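PDB 2QGU: probable signal peptide protein from Ralstonia solanacearum, which probably carries phospholipids in the manner of MlaC, holding a di-palmitoyl phosphatidylethanolamine in its pocket. Local coordinates for residues D132-V137 and K162-N167; S87-E92 and G189-L194; R84-S87 and Q93-Q96. The protein carries 13 engineered substitutions. All blocks are in the same frame, centred on the assembly; numbering follows the deposited sequence.

Interaction 1: D132-V137 and K162-N167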
ATOM      1  N   ASP A 132     -15.841 -11.993  11.513  1.00  9.36           N
ATOM      2  CA  ASP A 132     -14.393 -11.795  11.648  1.00  9.39           C
ATOM      3  C   ASP A 132     -14.022 -10.340  11.354  1.00  9.47           C
ATOM      4  O   ASP A 132     -14.653  -9.686  10.521  1.00  9.66           O
ATOM      5  CB  ASP A 132     -13.615 -12.740  10.732  1.00  9.52           C
ATOM      6  CG  ASP A 132     -13.711 -14.188  11.163  1.00 10.97           C
ATOM      7  OD1 ASP A 132     -14.019 -14.462  12.345  1.00 10.25           O
ATOM      8  OD2 ASP A 132     -13.482 -15.065  10.309  1.00 11.17           O
ATOM      9  N   THR A 133     -13.000  -9.843  12.048  1.00  9.40           N
ATOM     10  CA  THR A 133     -12.630  -8.426  11.948  1.00  9.48           C
ATOM     11  C   THR A 133     -11.250  -8.175  11.339  1.00  8.89           C
ATOM     12  O   THR A 133     -10.851  -7.026  11.153  1.00  9.12           O
ATOM     13  CB  THR A 133     -12.700  -7.731  13.314  1.00  9.94           C
ATOM     14  OG1 THR A 133     -11.873  -8.444  14.237  1.00 11.80           O
ATOM     15  CG2 THR A 133     -14.145  -7.677  13.825  1.00 11.64           C
ATOM     16  N   ASP A 134     -10.520  -9.248  11.039  1.00  8.02           N
ATOM     17  CA  ASP A 134      -9.208  -9.135  10.415  1.00  7.99           C
ATOM     18  C   ASP A 134      -9.096 -10.264   9.402  1.00  7.79           C
ATOM     19  O   ASP A 134      -8.905 -11.430   9.764  1.00  8.32           O
ATOM     20  CB  ASP A 134      -8.094  -9.198  11.462  1.00  8.50           C
ATOM     21  CG  ASP A 134      -6.813  -8.547  10.984  1.00 11.12           C
ATOM     22  OD1 ASP A 134      -6.421  -8.779   9.826  1.00 11.00           O
ATOM     23  OD2 ASP A 134      -6.199  -7.780  11.755  1.00 14.36           O
ATOM     24  N   VAL A 135      -9.227  -9.907   8.131  1.00  6.28           N
ATOM     25  CA  VAL A 135      -9.514 -10.887   7.076  1.00  6.48           C
ATOM     26  C   VAL A 135      -8.647 -10.651   5.843  1.00  6.02           C
ATOM     27  O   VAL A 135      -7.950  -9.635   5.747  1.00  6.24           O
ATOM     28  CB  VAL A 135     -11.020 -10.849   6.674  1.00  6.60           C
ATOM     29  CG1 VAL A 135     -11.915 -11.053   7.903  1.00  7.00           C
ATOM     30  CG2 VAL A 135     -11.361  -9.540   5.985  1.00  7.17           C
ATOM     31  N   VAL A 136      -8.698 -11.592   4.902  1.00  5.60           N
ATOM     32  CA  VAL A 136      -8.007 -11.446   3.623  1.00  5.54           C
ATOM     33  C   VAL A 136      -9.030 -11.451   2.493  1.00  5.67           C
ATOM     34  O   VAL A 136      -9.954 -12.264   2.488  1.00  6.48           O
ATOM     35  CB  VAL A 136      -6.943 -12.562   3.441  1.00  5.70           C
ATOM     36  CG1 VAL A 136      -6.388 -12.614   2.010  1.00  6.80           C
ATOM     37  CG2 VAL A 136      -5.806 -12.368   4.443  1.00  5.70           C
ATOM     38  N   VAL A 137      -8.869 -10.512   1.564  1.00  5.60           N
ATOM     39  CA  VAL A 137      -9.644 -10.463   0.324  1.00  5.78           C
ATOM     40  C   VAL A 137      -8.693 -10.789  -0.821  1.00  5.93           C
ATOM     41  O   VAL A 137      -7.632 -10.167  -0.947  1.00  6.27           O
ATOM     42  CB  VAL A 137     -10.278  -9.065   0.116  1.00  5.87           C
ATOM     43  CG1 VAL A 137     -10.918  -8.939  -1.268  1.00  7.05           C
ATOM     44  CG2 VAL A 137     -11.293  -8.767   1.221  1.00  6.31           C
ATOM     45  N   LYS A 162     -10.715  -1.113   6.747  1.00  9.49           N
ATOM     46  CA  LYS A 162      -9.519  -0.480   6.183  1.00  8.99           C
ATOM     47  C   LYS A 162      -8.505  -1.521   5.724  1.00  8.18           C
ATOM     48  O   LYS A 162      -8.198  -2.462   6.454  1.00  7.88           O
ATOM     49  CB  LYS A 162      -8.845   0.436   7.212  1.00  9.35           C
ATOM     50  CG  LYS A 162      -9.726   1.547   7.803  1.00 10.59           C
ATOM     51  CD  LYS A 162     -10.114   2.572   6.756  1.00 12.86           C
ATOM     52  CE  LYS A 162     -11.016   3.661   7.329  1.00 16.45           C
ATOM     53  NZ  LYS A 162     -10.229   4.712   8.018  1.00 20.26           N
ATOM     54  N   VAL A 163      -7.970  -1.323   4.522  1.00  7.80           N
ATOM     55  CA  VAL A 163      -6.871  -2.147   4.015  1.00  7.57           C
ATOM     56  C   VAL A 163      -5.558  -1.740   4.687  1.00  7.66           C
ATOM     57  O   VAL A 163      -5.207  -0.557   4.697  1.00  8.01           O
ATOM     58  CB  VAL A 163      -6.720  -1.991   2.486  1.00  7.61           C
ATOM     59  CG1 VAL A 163      -5.520  -2.788   1.964  1.00  8.38           C
ATOM     60  CG2 VAL A 163      -8.007  -2.417   1.770  1.00  8.82           C
ATOM     61  N   TYR A 164      -4.839  -2.708   5.244  1.00  7.33           N
ATOM     62  CA  TYR A 164      -3.553  -2.410   5.873  1.00  7.11           C
ATOM     63  C   TYR A 164      -2.364  -3.184   5.302  1.00  7.14           C
ATOM     64  O   TYR A 164      -1.233  -3.000   5.746  1.00  7.50           O
ATOM     65  CB  TYR A 164      -3.638  -2.544   7.402  1.00  7.27           C
ATOM     66  CG  TYR A 164      -3.770  -3.964   7.906  1.00  7.19           C
ATOM     67  CD1 TYR A 164      -5.026  -4.553   8.084  1.00  7.16           C
ATOM     68  CD2 TYR A 164      -2.638  -4.715   8.218  1.00  7.79           C
ATOM     69  CE1 TYR A 164      -5.143  -5.861   8.547  1.00  7.89           C
ATOM     70  CE2 TYR A 164      -2.746  -6.015   8.685  1.00  7.76           C
ATOM     71  CZ  TYR A 164      -3.998  -6.583   8.850  1.00  7.81           C
ATOM     72  OH  TYR A 164      -4.090  -7.873   9.322  1.00  9.78           O
ATOM     73  N   ASP A 165      -2.614  -4.041   4.318  1.00  6.81           N
ATOM     74  CA  ASP A 165      -1.521  -4.730   3.639  1.00  6.59           C
ATOM     75  C   ASP A 165      -1.985  -5.192   2.274  1.00  6.17           C
ATOM     76  O   ASP A 165      -3.186  -5.370   2.041  1.00  6.29           O
ATOM     77  CB  ASP A 165      -1.056  -5.934   4.456  1.00  6.63           C
ATOM     78  CG  ASP A 165       0.412  -6.271   4.251  1.00  7.30           C
ATOM     79  OD1 ASP A 165       1.097  -5.618   3.433  1.00  7.66           O
ATOM     80  OD2 ASP A 165       0.883  -7.207   4.923  1.00  8.11           O
ATOM     81  N   ILE A 166      -1.022  -5.363   1.375  1.00  6.15           N
ATOM     82  CA  ILE A 166      -1.286  -5.848   0.024  1.00  6.36           C
ATOM     83  C   ILE A 166      -0.243  -6.899  -0.323  1.00  6.34           C
ATOM     84  O   ILE A 166       0.918  -6.794   0.086  1.00  6.37           O
ATOM     85  CB  ILE A 166      -1.312  -4.690  -1.023  1.00  6.34           C
ATOM     86  CG1 ILE A 166      -1.836  -5.182  -2.383  1.00  6.89           C
ATOM     87  CG2 ILE A 166       0.055  -4.003  -1.138  1.00  7.49           C
ATOM     88  CD1 ILE A 166      -2.131  -4.059  -3.385  1.00  7.73           C
ATOM     89  N   ASN A 167      -0.684  -7.928  -1.037  1.00  5.82           N
ATOM     90  CA  ASN A 167       0.173  -9.025  -1.440  1.00  6.37           C
ATOM     91  C   ASN A 167       0.377  -8.956  -2.943  1.00  6.58           C
ATOM     92  O   ASN A 167      -0.587  -9.039  -3.701  1.00  6.16           O
ATOM     93  CB  ASN A 167      -0.461 -10.356  -1.023  1.00  6.53           C
ATOM     94  CG  ASN A 167       0.434 -11.539  -1.290  1.00  8.02           C
ATOM     95  OD1 ASN A 167       0.719 -11.867  -2.440  1.00  8.55           O
ATOM     96  ND2 ASN A 167       0.880 -12.199  -0.224  1.00  9.27           N
TER
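D134 and Y164 belong to strands of one antiparallel sheet that are not neighbours: strand 146-157 runs between them, and even the nearest CA atoms of the two segments, those of D134 and K162, stand 9.6 Å apart. The gap is bridged over the middle strand by the side chains of Y164 and D134, most of the reach coming from the tyrosine. The tyrosine CG sits between its backbone N and carbonyl carbon (chi1 71°), which swings the ring across strand 146-157 to D134. D134 turns its carboxylate to meet the ring, and Y164 OH donates to D134 OD1 at 2.6 Å. OD1 accepts the hydrogen bond through its syn lone pair, on the side of OD2, and lies at the ring's edge in the ring plane. The carboxylate stands almost upright to the ring, the two planes being 88° apart. R76 closes the group: it forms a salt bridge with D134 OD2 and a cation-pi contact with Y164, while T77 binds the Y164 carbonyl. On the same strand V163 touches the bound phospholipid, and the Y164 side chain is about 6 Å from that lipid. The buried tyrosine thus has a partner for its hydroxyl and a cation against its ring. With one carboxylate oxygen accepting a hydrogen bond from the phenol and the other paired with arginine, D134 is probably kept charged, although it is exposed.

Interaction 2: S87-E92 and G189-L194. Engineered in segment 189-194: G192 (natural residue Ser).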
ATOM      1  N   SER A  87       7.841   1.521  18.864  1.00 18.32           N
ATOM      2  CA  SER A  87       7.822   2.190  20.169  1.00 19.25           C
ATOM      3  C   SER A  87       9.112   2.962  20.474  1.00 19.54           C
ATOM      4  O   SER A  87       9.093   3.918  21.260  1.00 20.01           O
ATOM      5  CB  SER A  87       7.507   1.189  21.285  1.00 19.30           C
ATOM      6  OG  SER A  87       8.510   0.193  21.382  1.00 20.97           O
ATOM      7  N   GLN A  88      10.219   2.554  19.851  1.00 19.57           N
ATOM      8  CA  GLN A  88      11.517   3.236  19.983  1.00 19.65           C
ATOM      9  C   GLN A  88      11.581   4.588  19.268  1.00 19.06           C
ATOM     10  O   GLN A  88      12.399   5.442  19.612  1.00 19.33           O
ATOM     11  CB  GLN A  88      12.649   2.350  19.457  1.00 19.78           C
ATOM     12  CG  GLN A  88      13.233   1.371  20.458  1.00 21.09           C
ATOM     13  CD  GLN A  88      14.345   0.510  19.864  1.00 20.73           C
ATOM     14  OE1 GLN A  88      14.454  -0.673  20.177  1.00 23.17           O
ATOM     15  NE2 GLN A  88      15.170   1.102  18.996  1.00 22.59           N
ATOM     16  N   ALA A  89      10.736   4.773  18.258  1.00 18.13           N
ATOM     17  CA  ALA A  89      10.721   6.017  17.498  1.00 17.64           C
ATOM     18  C   ALA A  89       9.938   7.098  18.237  1.00 17.35           C
ATOM     19  O   ALA A  89       8.905   6.816  18.842  1.00 17.49           O
ATOM     20  CB  ALA A  89      10.120   5.778  16.111  1.00 17.20           C
ATOM     21  N   THR A  90      10.435   8.331  18.181  1.00 17.19           N
ATOM     22  CA  THR A  90       9.693   9.489  18.684  1.00 17.22           C
ATOM     23  C   THR A  90       8.410   9.657  17.865  1.00 17.17           C
ATOM     24  O   THR A  90       8.318   9.120  16.759  1.00 16.98           O
ATOM     25  CB  THR A  90      10.526  10.788  18.595  1.00 17.25           C
ATOM     26  OG1 THR A  90      10.791  11.106  17.223  1.00 17.46           O
ATOM     27  CG2 THR A  90      11.845  10.652  19.361  1.00 17.77           C
ATOM     28  N   PRO A  91       7.406  10.382  18.399  1.00 17.00           N
ATOM     29  CA  PRO A  91       6.199  10.603  17.597  1.00 16.78           C
ATOM     30  C   PRO A  91       6.528  11.253  16.252  1.00 16.63           C
ATOM     31  O   PRO A  91       5.925  10.914  15.229  1.00 16.13           O
ATOM     32  CB  PRO A  91       5.366  11.550  18.470  1.00 17.04           C
ATOM     33  CG  PRO A  91       5.847  11.303  19.856  1.00 17.15           C
ATOM     34  CD  PRO A  91       7.306  11.016  19.728  1.00 17.26           C
ATOM     35  N   GLU A  92       7.499  12.159  16.263  1.00 16.26           N
ATOM     36  CA  GLU A  92       7.948  12.865  15.065  1.00 16.23           C
ATOM     37  C   GLU A  92       8.598  11.904  14.069  1.00 15.48           C
ATOM     38  O   GLU A  92       8.309  11.959  12.869  1.00 15.23           O
ATOM     39  CB  GLU A  92       8.903  14.003  15.445  1.00 16.82           C
ATOM     40  CG  GLU A  92       8.240  15.141  16.242  1.00 19.40           C
ATOM     41  CD  GLU A  92       7.956  14.796  17.708  1.00 22.45           C
ATOM     42  OE1 GLU A  92       8.701  13.991  18.311  1.00 22.70           O
ATOM     43  OE2 GLU A  92       6.976  15.346  18.263  1.00 25.20           O
ATOM     44  N   GLY A 189      22.239   1.167  13.387  1.00  9.41           N
ATOM     45  CA  GLY A 189      22.260   1.410  14.829  1.00  9.11           C
ATOM     46  C   GLY A 189      21.046   2.103  15.427  1.00  9.18           C
ATOM     47  O   GLY A 189      21.125   2.656  16.526  1.00  9.02           O
ATOM     48  N   GLY A 190      19.921   2.073  14.717  1.00  9.34           N
ATOM     49  CA  GLY A 190      18.682   2.583  15.287  1.00  9.62           C
ATOM     50  C   GLY A 190      17.693   3.189  14.315  1.00  9.67           C
ATOM     51  O   GLY A 190      17.876   3.125  13.099  1.00  9.41           O
ATOM     52  N   VAL A 191      16.652   3.800  14.884  1.00  9.82           N
ATOM     53  CA  VAL A 191      15.538   4.387  14.129  1.00 10.71           C
ATOM     54  C   VAL A 191      15.978   5.560  13.260  1.00 10.14           C
ATOM     55  O   VAL A 191      15.465   5.755  12.156  1.00 10.33           O
ATOM     56  CB  VAL A 191      14.399   4.826  15.083  1.00 10.91           C
ATOM     57  CG1 VAL A 191      13.350   5.660  14.343  1.00 12.17           C
ATOM     58  CG2 VAL A 191      13.760   3.601  15.736  1.00 12.60           C
ATOM     59  N   GLY A 192      16.928   6.347  13.759  1.00 10.36           N
ATOM     60  CA  GLY A 192      17.507   7.420  12.968  1.00  9.94           C
ATOM     61  C   GLY A 192      18.101   6.907  11.668  1.00 10.44           C
ATOM     62  O   GLY A 192      17.995   7.562  10.624  1.00 10.58           O
ATOM     63  N   GLY A 193      18.711   5.723  11.731  1.00 10.01           N
ATOM     64  CA  GLY A 193      19.257   5.055  10.549  1.00 10.44           C
ATOM     65  C   GLY A 193      18.190   4.749   9.513  1.00 10.29           C
ATOM     66  O   GLY A 193      18.425   4.885   8.309  1.00 11.13           O
ATOM     67  N   LEU A 194      17.015   4.345   9.983  1.00 10.48           N
ATOM     68  CA  LEU A 194      15.901   4.065   9.083  1.00 10.37           C
ATOM     69  C   LEU A 194      15.393   5.325   8.380  1.00 10.36           C
ATOM     70  O   LEU A 194      15.103   5.297   7.180  1.00  9.85           O
ATOM     71  CB  LEU A 194      14.765   3.351   9.820  1.00 10.67           C
ATOM     72  CG  LEU A 194      13.554   3.018   8.941  1.00 10.62           C
ATOM     73  CD1 LEU A 194      13.941   2.112   7.767  1.00 11.35           C
ATOM     74  CD2 LEU A 194      12.454   2.382   9.741  1.00 11.76           C
TER
HETATM   75  O   HOH W   1      16.792   3.465  17.845  1.00 16.26           O
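Q88 meets V191 first, offering its aliphatic root and not its amide: Q88 CB lies 4.1 Å from V191 CG2. From CG onward the glutamine chain is extended, and this brings its amide within water-bridging distance of V191 N. The water accepts a hydrogen bond from V191 N at 3.0 Å and a weak one from Q88 NE2 at 3.1 Å. A89 follows and supplies the tightest apolar touch, its CB resting 3.7 Å from V191 CG1. The valine straddles the chain here, because CG1, anti to the backbone N (chi1 170°), goes to the alanine while CG2 goes to the glutamine. M82, from helix 74-82, touches both A89 and V191 and extends this apolar patch. At T90 the chain enters helix 91-114, and T90 OG1 caps the backbone N of Q93 as N-cap. Across the contact, the Schellman motif at G189, where phi is positive, closes helix 173-188, and G190 links it to helix 191-206. The loop leading into helix 91-114, with its N-cap threonine, thus packs on the first turn of a helix that follows a Schellman-capped one.

Interaction 3: R84-S87 and Q93-Q96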
ATOM      1  N   ARG A  84       9.237  -4.208  16.621  1.00 14.46           N
ATOM      2  CA  ARG A  84       9.528  -3.779  17.992  1.00 15.19           C
ATOM      3  C   ARG A  84      10.149  -2.375  18.074  1.00 14.82           C
ATOM      4  O   ARG A  84      10.236  -1.792  19.158  1.00 15.23           O
ATOM      5  CB  ARG A  84      10.397  -4.822  18.714  1.00 15.24           C
ATOM      6  CG  ARG A  84      11.843  -4.921  18.228  1.00 16.54           C
ATOM      7  CD  ARG A  84      12.556  -6.093  18.896  1.00 16.54           C
ATOM      8  NE  ARG A  84      13.971  -6.173  18.532  1.00 19.13           N
ATOM      9  CZ  ARG A  84      14.448  -6.808  17.462  1.00 19.99           C
ATOM     10  NH1 ARG A  84      13.629  -7.422  16.613  1.00 21.06           N
ATOM     11  NH2 ARG A  84      15.755  -6.825  17.236  1.00 21.11           N
ATOM     12  N   PHE A  85      10.553  -1.828  16.927  1.00 14.65           N
ATOM     13  CA  PHE A  85      11.197  -0.510  16.876  1.00 14.71           C
ATOM     14  C   PHE A  85      10.208   0.650  16.782  1.00 15.21           C
ATOM     15  O   PHE A  85      10.587   1.809  16.958  1.00 14.55           O
ATOM     16  CB  PHE A  85      12.226  -0.457  15.732  1.00 14.93           C
ATOM     17  CG  PHE A  85      13.228  -1.579  15.771  1.00 15.84           C
ATOM     18  CD1 PHE A  85      14.264  -1.568  16.699  1.00 16.24           C
ATOM     19  CD2 PHE A  85      13.126  -2.657  14.899  1.00 16.38           C
ATOM     20  CE1 PHE A  85      15.189  -2.610  16.755  1.00 16.18           C
ATOM     21  CE2 PHE A  85      14.050  -3.708  14.943  1.00 16.74           C
ATOM     22  CZ  PHE A  85      15.084  -3.676  15.881  1.00 16.78           C
ATOM     23  N   TRP A  86       8.941   0.341  16.516  1.00 15.72           N
ATOM     24  CA  TRP A  86       7.905   1.371  16.440  1.00 16.91           C
ATOM     25  C   TRP A  86       7.867   2.203  17.720  1.00 17.42           C
ATOM     26  O   TRP A  86       7.886   3.433  17.661  1.00 17.29           O
ATOM     27  CB  TRP A  86       6.532   0.753  16.154  1.00 17.40           C
ATOM     28  CG  TRP A  86       5.399   1.735  16.276  1.00 18.42           C
ATOM     29  CD1 TRP A  86       4.569   1.894  17.348  1.00 19.38           C
ATOM     30  CD2 TRP A  86       4.979   2.696  15.298  1.00 18.78           C
ATOM     31  NE1 TRP A  86       3.656   2.890  17.100  1.00 19.80           N
ATOM     32  CE2 TRP A  86       3.883   3.400  15.850  1.00 19.28           C
ATOM     33  CE3 TRP A  86       5.415   3.029  14.011  1.00 18.78           C
ATOM     34  CZ2 TRP A  86       3.217   4.420  15.156  1.00 19.46           C
ATOM     35  CZ3 TRP A  86       4.751   4.044  13.319  1.00 18.58           C
ATOM     36  CH2 TRP A  86       3.664   4.723  13.895  1.00 18.80           C
ATOM     37  N   SER A  87       7.841   1.521  18.864  1.00 18.32           N
ATOM     38  CA  SER A  87       7.822   2.190  20.169  1.00 19.25           C
ATOM     39  C   SER A  87       9.112   2.962  20.474  1.00 19.54           C
ATOM     40  O   SER A  87       9.093   3.918  21.260  1.00 20.01           O
ATOM     41  CB  SER A  87       7.507   1.189  21.285  1.00 19.30           C
ATOM     42  OG  SER A  87       8.510   0.193  21.382  1.00 20.97           O
ATOM     43  N   GLN A  93       9.458  11.016  14.570  1.00 14.57           N
ATOM     44  CA  GLN A  93      10.044   9.966  13.733  1.00 13.54           C
ATOM     45  C   GLN A  93       8.985   9.046  13.149  1.00 13.09           C
ATOM     46  O   GLN A  93       9.078   8.658  11.986  1.00 12.57           O
ATOM     47  CB  GLN A  93      11.075   9.156  14.507  1.00 13.28           C
ATOM     48  CG  GLN A  93      12.414   9.862  14.631  1.00 13.58           C
ATOM     49  CD  GLN A  93      13.375   9.134  15.533  1.00 13.95           C
ATOM     50  OE1 GLN A  93      12.976   8.488  16.505  1.00 14.12           O
ATOM     51  NE2 GLN A  93      14.660   9.232  15.215  1.00 14.33           N
ATOM     52  N   GLN A  94       7.976   8.715  13.952  1.00 12.75           N
ATOM     53  CA  GLN A  94       6.882   7.862  13.490  1.00 12.48           C
ATOM     54  C   GLN A  94       6.159   8.485  12.299  1.00 12.35           C
ATOM     55  O   GLN A  94       5.858   7.800  11.325  1.00 11.71           O
ATOM     56  CB  GLN A  94       5.899   7.576  14.626  1.00 12.34           C
ATOM     57  CG  GLN A  94       6.415   6.575  15.649  1.00 13.04           C
ATOM     58  CD  GLN A  94       5.477   6.400  16.825  1.00 13.90           C
ATOM     59  OE1 GLN A  94       4.520   7.160  16.993  1.00 16.60           O
ATOM     60  NE2 GLN A  94       5.741   5.393  17.647  1.00 15.92           N
ATOM     61  N   GLN A  95       5.903   9.788  12.366  1.00 11.96           N
ATOM     62  CA  GLN A  95       5.270  10.498  11.259  1.00 12.08           C
ATOM     63  C   GLN A  95       6.184  10.564  10.031  1.00 11.29           C
ATOM     64  O   GLN A  95       5.743  10.310   8.908  1.00 11.33           O
ATOM     65  CB  GLN A  95       4.837  11.906  11.685  1.00 12.40           C
ATOM     66  CG  GLN A  95       3.948  12.601  10.662  1.00 14.48           C
ATOM     67  CD  GLN A  95       2.661  11.840  10.404  1.00 16.50           C
ATOM     68  OE1 GLN A  95       2.420  11.351   9.292  1.00 18.71           O
ATOM     69  NE2 GLN A  95       1.835  11.718  11.432  1.00 17.83           N
ATOM     70  N   GLN A  96       7.459  10.887  10.247  1.00 10.93           N
ATOM     71  CA  GLN A  96       8.422  10.973   9.146  1.00 10.98           C
ATOM     72  C   GLN A  96       8.583   9.640   8.428  1.00 10.06           C
ATOM     73  O   GLN A  96       8.665   9.603   7.198  1.00 10.09           O
ATOM     74  CB  GLN A  96       9.783  11.457   9.647  1.00 11.24           C
ATOM     75  CG  GLN A  96       9.767  12.889  10.159  1.00 13.30           C
ATOM     76  CD  GLN A  96      11.067  13.310  10.807  1.00 16.80           C
ATOM     77  OE1 GLN A  96      11.943  12.491  11.081  1.00 17.69           O
ATOM     78  NE2 GLN A  96      11.194  14.603  11.065  1.00 18.72           N
TER
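Q94 lays its amide flat over the indole of W86, with the two planes only 11° apart, while the side chains as a whole cross at about a right angle. Its NE2 lies over the CE2-NE1 edge of the indole and its CD over CE2-CZ2: Q94 NE2 is 3.3 Å from W86 CE2, and Q94 CD is 3.4 Å from W86 CZ2. Nearer the helix, the methylene Q94 CG makes a CH-pi contact, 3.7 Å from the centroid of the six-membered ring and almost straight above it. Q94 CB rests 3.7 Å from W86 CH2, so the aliphatic and amide parts of one glutamine share a single ring face. The amide is also anchored to the backbone of the same tryptophan. Q94 NE2 donates to W86 O at 2.9 Å with a fairly straight N-H...O angle of 162°; the oxygen lies in the plane of the amide, whereas the donor sits well above the plane of the carbonyl. This bond fixes the rotation of the amide and keeps it nearly parallel to the ring.

W86 belongs to the loop joining two consecutive helices, 74-82 and 91-114, where residues 84-87 keep helical backbone angles without the regular helical bonds. Q94 lies in the first turns of the second helix, and its side chain bonds a carbonyl of the loop that leads there. The indole, trans across chi1 (171°), also touches K75, T78 and Q79 of the preceding helix, and so lies between the two helices. Further out, A89 packs against Q94 from the intervening loop. The side chains of Q93 and Q96 touch V191 and V195 of helix 191-206.

From the N terminus, interaction 3 comes first and closes a short loop, joining the turn after helix 74-82 to the opening turns of helix 91-114. Interaction 2 starts from the same stretch, sharing S87, but spans almost a hundred residues to tie that turn to the beginning of helix 191-206. Interaction 1, which bridges strand 146-157 to join two non-adjacent strands of the sheet, lies within this long loop and follows interaction 3 in series. Interactions 2 and 3 touch, with V191 packed near the F85 carbonyl, and form one cluster at the helix ends. Interaction 1 lies at the sheet, its nearest atoms about 15 Å from interaction 2 and about 12 Å from interaction 3.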